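Local coordinates for phosphatase (Thermotoga maritima, PDB 1NF2), which binds magnesium and, as a member of the haloacid dehalogenase (HAD) superfamily, probably acts as a phosphatase that hydrolyses phosphate esters, at residues A[209-214]-A[225-231]; A[190-196]-A[218-224]. All blocks are in the same frame, centred on the assembly; numbering follows the deposited sequence.

Contact 1. Residues A[209-214]-A[225-231]; sequences IVVFGD and AGLRVAM
Phe212 turns CG anti to its own carbonyl carbon (chi1 -71°), and Val229 sets CG1 anti to the backbone N (chi1 -172°); the two side chains therefore run side by side from neighbouring strands, with the valine over one face of the ring. Val229 CB lies 4.1 Å from the Phe212 ring centroid, a CH-pi contact, while CG1 of Val229 comes to 3.6 Å from Phe212 CD1. Two residues earlier, on the same face of the sheet, Val210 and Leu227 also lie side by side, Val210 CG1 meeting Leu227 CD2 at 3.8 Å. On the opposite face of the sheet both methyls of Val211 rest on Ala225, CG1 at 3.6 Å from its CB. Strands 209-213 and 227-230 are parallel neighbours, their directions 15° apart, and with helix 216-222 they make a beta-alpha-beta unit of the Rossmann-like HAD core. The ladder is regular: Val211 N donates to Leu227 O, Val229 N to Val211 O and Gly213 N to Val229 O, each donor nearly in line with the carbonyl. Ile209 O takes two donors, Gly226 N at 2.9 Å and the straighter Leu227 N at 3.1 Å. At the C-terminal end Met231 N reaches Gly213 O at 3.0 Å, and Met231 CG packs against that same oxygen at 3.4 Å. Here the strand delivers Asp214 to the magnesium site, which Asp8 and Asp10 complete.

Contact 2. Residues A[190-196]-A[218-224]; sequences DKGKALR and DLFMFEE. With SO4 (sulfate ion), chain D.
Over one face of the Phe220 ring lies the carboxylate of Asp190, its plane 13° from that of the ring, with Asp190 OD2 3.6 Å from Phe220 CD1; the Arg196 guanidinium has Glu224 OE2 near its plane at the edge, a long salt bridge of 3.8 Å from Arg196 NE. Asp190 CG sits between its backbone N and carbonyl carbon (chi1 62°), the rotamer that lets OD1 cap helix 191-202 by accepting from Lys193 N at 2.7 Å while CB makes a CH-pi contact with the ring. An alanine here would keep CB over Phe220 but would probably leave Lys193 N without its capping acceptor and uncover part of the ring. In the HAD core the axes of 191-196 and 218-222 approach to 7.4 Å and cross at -40°; Gly192 permits this, since a CB would clash with Phe220 O. The extended Lys191 chain runs alongside Asp218, a magnesium-binding residue of this protein though not bound to the ion in this model. Lys191 NZ bonds Asp218 OD2 on the syn side at 2.7 Å and also bridges to Asp8, consistent with the motif III lysine of HAD enzymes. It reaches sulfate O3 at 3.0 Å; Gly42 N also binds this ion, probably from the crystallisation liquor. Beside strand 62-64, whose Ile63 touches both residues, Met221 bends at chi3 to place CE 3.7 Å from Leu195 CB. Glu224 OE1 has its stronger partner in Arg199.

Contact 1 is the more uniformly buried, two adjacent strands of the central sheet joined by backbone bonds and aliphatic and aromatic packing. Contact 2 pairs two helices on one side of that sheet and ranges from the buried Lys191 and Met221 to the exposed Phe220 and Arg196, with charge carrying much of its chemistry. The segments alternate along the chain, and helix 216-222, which contributes to contact 2, connects the strands of contact 1. Phe222 of 218-224 turns away from 190-196 and packs on Val211 of contact 1. Both contacts reach the metal site: Asp214 N of 209-214 donates to Asp218 OD1 of 218-224, tying one magnesium ligand to the neighbouring acid.

Contact 1. Residues A[209-214]-A[225-231]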
loop_
_atom_site.group_PDB
_atom_site.type_symbol
_atom_site.label_atom_id
_atom_site.label_comp_id
_atom_site.label_asym_id
_atom_site.label_seq_id
_atom_site.Cartn_x
_atom_site.Cartn_y
_atom_site.Cartn_z
ATOM N N ILE A 209 -2.704 -20.031 2.989
ATOM C CA ILE A 209 -2.248 -18.731 2.503
ATOM C C ILE A 209 -0.738 -18.551 2.479
ATOM O O ILE A 209 -0.056 -18.884 3.442
ATOM C CB ILE A 209 -2.819 -17.589 3.369
ATOM C CG1 ILE A 209 -4.346 -17.691 3.432
ATOM C CG2 ILE A 209 -2.413 -16.243 2.791
ATOM C CD1 ILE A 209 -4.998 -16.608 4.268
ATOM N N VAL A 210 -0.230 -18.015 1.371
ATOM C CA VAL A 210 1.194 -17.728 1.230
ATOM C C VAL A 210 1.325 -16.222 0.970
ATOM O O VAL A 210 0.522 -15.657 0.232
ATOM C CB VAL A 210 1.824 -18.450 0.012
ATOM C CG1 VAL A 210 3.342 -18.291 0.038
ATOM C CG2 VAL A 210 1.448 -19.897 0.021
ATOM N N VAL A 211 2.324 -15.581 1.574
ATOM C CA VAL A 211 2.548 -14.151 1.354
ATOM C C VAL A 211 4.001 -13.911 0.954
ATOM O O VAL A 211 4.918 -14.511 1.517
ATOM C CB VAL A 211 2.245 -13.293 2.628
ATOM C CG1 VAL A 211 0.781 -13.400 2.993
ATOM C CG2 VAL A 211 3.085 -13.761 3.786
ATOM N N PHE A 212 4.196 -13.063 -0.050
ATOM C CA PHE A 212 5.530 -12.693 -0.514
ATOM C C PHE A 212 5.697 -11.222 -0.145
ATOM O O PHE A 212 4.822 -10.410 -0.443
ATOM C CB PHE A 212 5.648 -12.834 -2.044
ATOM C CG PHE A 212 5.659 -14.258 -2.543
ATOM C CD1 PHE A 212 6.846 -14.856 -2.948
ATOM C CD2 PHE A 212 4.485 -14.983 -2.636
ATOM C CE1 PHE A 212 6.862 -16.162 -3.445
ATOM C CE2 PHE A 212 4.489 -16.293 -3.129
ATOM C CZ PHE A 212 5.684 -16.878 -3.534
ATOM N N GLY A 213 6.811 -10.891 0.496
ATOM C CA GLY A 213 7.051 -9.516 0.878
ATOM C C GLY A 213 8.527 -9.178 0.991
ATOM O O GLY A 213 9.394 -10.036 0.804
ATOM N N ASP A 214 8.805 -7.916 1.292
ATOM C CA ASP A 214 10.166 -7.434 1.439
ATOM C C ASP A 214 10.227 -6.337 2.505
ATOM O O ASP A 214 11.313 -5.965 2.962
ATOM C CB ASP A 214 10.645 -6.844 0.116
ATOM C CG ASP A 214 10.029 -5.475 -0.163
ATOM O OD1 ASP A 214 10.692 -4.649 -0.828
ATOM O OD2 ASP A 214 8.883 -5.223 0.281
ATOM N N ALA A 225 -0.443 -15.534 7.634
ATOM C CA ALA A 225 -0.237 -16.542 6.592
ATOM C C ALA A 225 0.376 -17.850 7.077
ATOM O O ALA A 225 1.078 -17.885 8.091
ATOM C CB ALA A 225 0.628 -15.954 5.478
ATOM N N GLY A 226 0.108 -18.922 6.337
ATOM C CA GLY A 226 0.656 -20.225 6.683
ATOM C C GLY A 226 2.079 -20.404 6.169
ATOM O O GLY A 226 2.852 -21.151 6.751
ATOM N N LEU A 227 2.428 -19.729 5.074
ATOM C CA LEU A 227 3.783 -19.825 4.510
ATOM C C LEU A 227 4.326 -18.416 4.270
ATOM O O LEU A 227 3.635 -17.581 3.692
ATOM C CB LEU A 227 3.766 -20.609 3.191
ATOM C CG LEU A 227 5.132 -20.811 2.517
ATOM C CD1 LEU A 227 6.053 -21.568 3.453
ATOM C CD2 LEU A 227 4.962 -21.573 1.204
ATOM N N ARG A 228 5.558 -18.157 4.707
ATOM C CA ARG A 228 6.150 -16.821 4.557
ATOM C C ARG A 228 7.422 -16.756 3.697
ATOM O O ARG A 228 8.445 -17.353 4.027
ATOM C CB ARG A 228 6.429 -16.237 5.946
ATOM C CG ARG A 228 5.183 -16.200 6.831
ATOM C CD ARG A 228 5.484 -15.669 8.218
ATOM N NE ARG A 228 6.271 -16.604 9.011
ATOM C CZ ARG A 228 5.779 -17.700 9.575
ATOM N NH1 ARG A 228 4.492 -17.997 9.435
ATOM N NH2 ARG A 228 6.576 -18.503 10.275
ATOM N N VAL A 229 7.353 -15.995 2.610
ATOM C CA VAL A 229 8.477 -15.863 1.687
ATOM C C VAL A 229 9.020 -14.440 1.644
ATOM O O VAL A 229 8.292 -13.502 1.327
ATOM C CB VAL A 229 8.061 -16.251 0.237
ATOM C CG1 VAL A 229 9.301 -16.294 -0.662
ATOM C CG2 VAL A 229 7.346 -17.599 0.229
ATOM N N ALA A 230 10.300 -14.293 1.965
ATOM C CA ALA A 230 10.967 -12.995 1.943
ATOM C C ALA A 230 11.770 -12.886 0.657
ATOM O O ALA A 230 12.380 -13.860 0.221
ATOM C CB ALA A 230 11.903 -12.862 3.133
ATOM N N MET A 231 11.765 -11.708 0.049
ATOM C CA MET A 231 12.524 -11.494 -1.167
ATOM C C MET A 231 13.982 -11.412 -0.723
ATOM O O MET A 231 14.261 -11.074 0.428
ATOM C CB MET A 231 12.082 -10.186 -1.847
ATOM C CG MET A 231 10.631 -10.195 -2.323
ATOM S SD MET A 231 10.180 -11.743 -3.200
ATOM C CE MET A 231 9.225 -11.321 -4.161
#

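Contact 2. Residues A[190-196]-A[218-224]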
loop_
_atom_site.group_PDB
_atom_site.type_symbol
_atom_site.label_atom_id
_atom_site.label_comp_id
_atom_site.label_asym_id
_atom_site.label_seq_id
_atom_site.Cartn_x
_atom_site.Cartn_y
_atom_site.Cartn_z
ATOM N N ASP A 190 -3.000 -1.329 8.839
ATOM C CA ASP A 190 -1.798 -1.892 8.240
ATOM C C ASP A 190 -2.203 -3.059 7.345
ATOM O O ASP A 190 -3.353 -3.502 7.375
ATOM C CB ASP A 190 -0.802 -2.346 9.317
ATOM C CG ASP A 190 -1.360 -3.438 10.215
ATOM O OD1 ASP A 190 -1.738 -4.509 9.691
ATOM O OD2 ASP A 190 -1.412 -3.228 11.450
ATOM N N LYS A 191 -1.263 -3.545 6.543
ATOM C CA LYS A 191 -1.548 -4.639 5.621
ATOM C C LYS A 191 -2.033 -5.916 6.302
ATOM O O LYS A 191 -2.835 -6.647 5.739
ATOM C CB LYS A 191 -0.317 -4.938 4.761
ATOM C CG LYS A 191 -0.033 -3.872 3.710
ATOM C CD LYS A 191 1.213 -4.229 2.918
ATOM C CE LYS A 191 1.484 -3.245 1.793
ATOM N NZ LYS A 191 2.792 -3.571 1.153
ATOM N N GLY A 192 -1.541 -6.172 7.508
ATOM C CA GLY A 192 -1.941 -7.355 8.249
ATOM C C GLY A 192 -3.402 -7.316 8.663
ATOM O O GLY A 192 -4.124 -8.295 8.475
ATOM N N LYS A 193 -3.847 -6.195 9.230
ATOM C CA LYS A 193 -5.240 -6.072 9.645
ATOM C C LYS A 193 -6.129 -6.180 8.422
ATOM O O LYS A 193 -7.207 -6.786 8.470
ATOM C CB LYS A 193 -5.499 -4.731 10.345
ATOM C CG LYS A 193 -4.948 -4.629 11.762
ATOM C CD LYS A 193 -5.601 -3.450 12.497
ATOM C CE LYS A 193 -5.091 -3.304 13.923
ATOM N NZ LYS A 193 -3.643 -2.957 13.955
ATOM N N ALA A 194 -5.687 -5.588 7.319
ATOM C CA ALA A 194 -6.471 -5.653 6.098
ATOM C C ALA A 194 -6.576 -7.107 5.597
ATOM O O ALA A 194 -7.648 -7.542 5.178
ATOM C CB ALA A 194 -5.855 -4.760 5.023
ATOM N N LEU A 195 -5.473 -7.854 5.650
ATOM C CA LEU A 195 -5.490 -9.241 5.190
ATOM C C LEU A 195 -6.344 -10.114 6.100
ATOM O O LEU A 195 -7.049 -11.002 5.626
ATOM C CB LEU A 195 -4.069 -9.826 5.106
ATOM C CG LEU A 195 -4.009 -11.302 4.641
ATOM C CD1 LEU A 195 -4.729 -11.445 3.307
ATOM C CD2 LEU A 195 -2.570 -11.778 4.525
ATOM N N ARG A 196 -6.273 -9.864 7.405
ATOM C CA ARG A 196 -7.063 -10.630 8.361
ATOM C C ARG A 196 -8.549 -10.398 8.100
ATOM O O ARG A 196 -9.356 -11.320 8.176
ATOM C CB ARG A 196 -6.731 -10.212 9.792
ATOM C CG ARG A 196 -7.296 -11.157 10.832
ATOM C CD ARG A 196 -7.516 -10.452 12.148
ATOM N NE ARG A 196 -6.279 -9.992 12.770
ATOM C CZ ARG A 196 -6.202 -8.926 13.564
ATOM N NH1 ARG A 196 -7.286 -8.209 13.824
ATOM N NH2 ARG A 196 -5.045 -8.577 14.108
ATOM N N ASP A 218 5.000 -5.260 5.134
ATOM C CA ASP A 218 4.558 -6.620 4.798
ATOM C C ASP A 218 4.681 -7.581 5.975
ATOM O O ASP A 218 3.976 -8.582 6.051
ATOM C CB ASP A 218 5.377 -7.163 3.618
ATOM C CG ASP A 218 5.202 -6.343 2.357
ATOM O OD1 ASP A 218 6.158 -6.294 1.546
ATOM O OD2 ASP A 218 4.113 -5.756 2.171
ATOM N N LEU A 219 5.592 -7.267 6.883
ATOM C CA LEU A 219 5.816 -8.074 8.072
ATOM C C LEU A 219 4.480 -8.328 8.794
ATOM O O LEU A 219 4.266 -9.387 9.397
ATOM C CB LEU A 219 6.795 -7.328 8.977
ATOM C CG LEU A 219 7.604 -8.042 10.053
ATOM C CD1 LEU A 219 8.369 -9.212 9.458
ATOM C CD2 LEU A 219 8.569 -7.029 10.671
ATOM N N PHE A 220 3.581 -7.352 8.726
ATOM C CA PHE A 220 2.272 -7.472 9.360
ATOM C C PHE A 220 1.445 -8.596 8.724
ATOM O O PHE A 220 0.659 -9.246 9.411
ATOM C CB PHE A 220 1.505 -6.145 9.251
ATOM C CG PHE A 220 2.032 -5.050 10.151
ATOM C CD1 PHE A 220 1.711 -5.027 11.505
ATOM C CD2 PHE A 220 2.841 -4.035 9.638
ATOM C CE1 PHE A 220 2.184 -4.000 12.341
ATOM C CE2 PHE A 220 3.319 -3.011 10.456
ATOM C CZ PHE A 220 2.990 -2.991 11.813
ATOM N N MET A 221 1.611 -8.817 7.418
ATOM C CA MET A 221 0.865 -9.865 6.719
ATOM C C MET A 221 1.342 -11.268 7.093
ATOM O O MET A 221 0.567 -12.224 7.073
ATOM C CB MET A 221 0.968 -9.686 5.198
ATOM C CG MET A 221 0.230 -8.448 4.667
ATOM S SD MET A 221 0.015 -8.390 2.871
ATOM C CE MET A 221 -1.542 -8.474 2.779
ATOM N N PHE A 222 2.622 -11.379 7.430
ATOM C CA PHE A 222 3.213 -12.654 7.806
ATOM C C PHE A 222 2.455 -13.370 8.910
ATOM O O PHE A 222 2.314 -14.599 8.884
ATOM C CB PHE A 222 4.659 -12.454 8.256
ATOM C CG PHE A 222 5.656 -12.455 7.134
ATOM C CD1 PHE A 222 7.013 -12.491 7.407
ATOM C CD2 PHE A 222 5.242 -12.434 5.812
ATOM C CE1 PHE A 222 7.945 -12.506 6.384
ATOM C CE2 PHE A 222 6.167 -12.450 4.781
ATOM C CZ PHE A 222 7.521 -12.486 5.071
ATOM N N GLU A 223 1.979 -12.597 9.883
ATOM C CA GLU A 223 1.253 -13.147 11.021
ATOM C C GLU A 223 -0.066 -13.776 10.600
ATOM O O GLU A 223 -0.638 -14.584 11.329
ATOM C CB GLU A 223 0.990 -12.048 12.053
ATOM C CG GLU A 223 2.123 -11.033 12.189
ATOM C CD GLU A 223 3.465 -11.667 12.519
ATOM O OE1 GLU A 223 4.470 -10.927 12.570
ATOM O OE2 GLU A 223 3.520 -12.899 12.731
ATOM N N GLU A 224 -0.543 -13.405 9.420
ATOM C CA GLU A 224 -1.802 -13.923 8.899
ATOM C C GLU A 224 -1.648 -15.001 7.817
ATOM O O GLU A 224 -2.624 -15.352 7.150
ATOM C CB GLU A 224 -2.620 -12.769 8.325
ATOM C CG GLU A 224 -2.855 -11.625 9.299
ATOM C CD GLU A 224 -3.522 -12.088 10.581
ATOM O OE1 GLU A 224 -4.525 -12.821 10.494
ATOM O OE2 GLU A 224 -3.046 -11.716 11.673
HETATM S S SO4 D . 4.945 -0.753 -0.056
HETATM O O1 SO4 D . 3.961 -1.340 -0.965
HETATM O O2 SO4 D . 4.607 0.657 0.158
HETATM O O3 SO4 D . 4.905 -1.499 1.211
HETATM O O4 SO4 D . 6.295 -0.812 -0.628
#